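Local coordinates for uncharacterized protein (Deinococcus radiodurans, PDB 3GG7), which binds manganese and is probably a metal-dependent hydrolase of the TatD type, acting on ester bonds, at residues W210-K213 with S214-E217. Sequence-based numbering, arbitrary orientation.
Sequences WDVK and SVVE
Asp211 O is gripped twice by Ser214. The hydroxyl OG approaches to 2.7 Å from Asp211 O, almost in line with the carbonyl bond (C=O...OG angle 164°), while the backbone N of Ser214 reaches the same oxygen at 3.0 Å from well above the carbonyl plane, with a bent N-H...O angle of 141°. Setting OG between its own backbone N and carbonyl carbon (chi1 68°) turns the hydroxyl back along the chain to this carbonyl. With an alanine here the hydroxyl bond is gone, and the Asp211 carbonyl, left with the bent amide bond of this pair, would probably hold the turn less firmly.

The i to i+3 spacing of that amide bond, repeated by Lys213 N to Trp210 O at 3.2 Å, is the mark of 3-10 geometry. From Val212 O on, i to i+4 bonds appear, beside a weak i to i+3 bond from Val215 N to Val212 O: Val216 N lies 3.1 Å from Val212 O, and Glu217 N donates almost straight to Lys213 O. On the outer surface, Lys213 and Glu217 carry opposite charges, but NZ of Lys213 stays 5.1 Å from OE2 of Glu217, too far for a salt bridge.

Val212 and Val215 meet loosely through their CG2 methyls, 4.2 Å apart, and the side chain of Val212 is about 13 Å from the bound manganese. Both valines rest on Thr193 of strand 191-193; Val216 packs against Leu3 and against Ala227 and Val230 of helix 227-243. Trp210, at the other end, lies on helix 16-25, and the 210-217 run packs between these three elements on the outside of the TIM-barrel-type fold.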
loop_
_atom_site.group_PDB
_atom_site.type_symbol
_atom_site.label_atom_id
_atom_site.label_comp_id
_atom_site.label_asym_id
_atom_site.label_seq_id
_atom_site.Cartn_x
_atom_site.Cartn_y
_atom_site.Cartn_z
ATOM N N TRP A 210 -8.398 3.090 12.199
ATOM C CA TRP A 210 -9.738 3.617 12.173
ATOM C C TRP A 210 -9.771 5.131 11.898
ATOM O O TRP A 210 -10.845 5.701 11.692
ATOM C CB TRP A 210 -10.539 3.208 13.427
ATOM C CG TRP A 210 -9.821 3.270 14.730
ATOM C CD1 TRP A 210 -9.885 4.274 15.654
ATOM C CD2 TRP A 210 -8.959 2.275 15.283
ATOM N NE1 TRP A 210 -9.121 3.966 16.735
ATOM C CE2 TRP A 210 -8.536 2.742 16.543
ATOM C CE3 TRP A 210 -8.499 1.028 14.841
ATOM C CZ2 TRP A 210 -7.660 2.013 17.355
ATOM C CZ3 TRP A 210 -7.640 0.307 15.643
ATOM C CH2 TRP A 210 -7.217 0.799 16.883
ATOM N N ASP A 211 -8.600 5.772 11.792
ATOM C CA ASP A 211 -8.532 7.152 11.315
ATOM C C ASP A 211 -8.871 7.219 9.827
ATOM O O ASP A 211 -8.985 8.315 9.245
ATOM C CB ASP A 211 -7.125 7.746 11.506
ATOM C CG ASP A 211 -6.768 8.028 12.944
ATOM O OD1 ASP A 211 -7.660 8.383 13.749
ATOM O OD2 ASP A 211 -5.575 7.917 13.291
ATOM N N VAL A 212 -8.996 6.060 9.194
ATOM C CA VAL A 212 -9.441 5.976 7.796
ATOM C C VAL A 212 -10.859 6.529 7.621
ATOM O O VAL A 212 -11.207 6.925 6.515
ATOM C CB VAL A 212 -9.272 4.521 7.203
ATOM C CG1 VAL A 212 -10.402 3.600 7.594
ATOM C CG2 VAL A 212 -9.107 4.556 5.684
ATOM N N LYS A 213 -11.659 6.563 8.694
ATOM C CA LYS A 213 -12.953 7.275 8.658
ATOM C C LYS A 213 -12.780 8.703 8.123
ATOM O O LYS A 213 -13.625 9.185 7.358
ATOM C CB LYS A 213 -13.599 7.305 10.051
ATOM C CG LYS A 213 -15.076 7.706 10.005
ATOM C CD LYS A 213 -15.788 7.439 11.318
ATOM C CE LYS A 213 -17.223 7.956 11.261
ATOM N NZ LYS A 213 -18.062 7.490 12.428
ATOM N N SER A 214 -11.692 9.376 8.500
ATOM C CA SER A 214 -11.436 10.735 7.992
ATOM C C SER A 214 -11.103 10.792 6.506
ATOM O O SER A 214 -11.396 11.783 5.840
ATOM C CB SER A 214 -10.383 11.466 8.813
ATOM O OG SER A 214 -9.098 10.913 8.672
ATOM N N VAL A 215 -10.505 9.735 5.967
ATOM C CA VAL A 215 -10.263 9.679 4.541
ATOM C C VAL A 215 -11.592 9.531 3.811
ATOM O O VAL A 215 -11.790 10.154 2.764
ATOM C CB VAL A 215 -9.321 8.497 4.150
ATOM C CG1 VAL A 215 -9.004 8.551 2.661
ATOM C CG2 VAL A 215 -8.031 8.544 4.973
ATOM N N VAL A 216 -12.492 8.705 4.338
ATOM C CA VAL A 216 -13.801 8.496 3.714
ATOM C C VAL A 216 -14.588 9.815 3.708
ATOM O O VAL A 216 -15.205 10.202 2.688
ATOM C CB VAL A 216 -14.597 7.400 4.448
ATOM C CG1 VAL A 216 -16.088 7.465 4.081
ATOM C CG2 VAL A 216 -14.002 6.027 4.119
ATOM N N GLU A 217 -14.536 10.505 4.844
ATOM C CA GLU A 217 -15.147 11.831 4.964
ATOM C C GLU A 217 -14.513 12.795 3.965
ATOM O O GLU A 217 -15.228 13.539 3.280
ATOM C CB GLU A 217 -15.034 12.352 6.397
ATOM C CG GLU A 217 -15.929 11.564 7.362
ATOM C CD GLU A 217 -15.682 11.869 8.833
ATOM O OE1 GLU A 217 -14.659 12.516 9.157
ATOM O OE2 GLU A 217 -16.516 11.442 9.672
#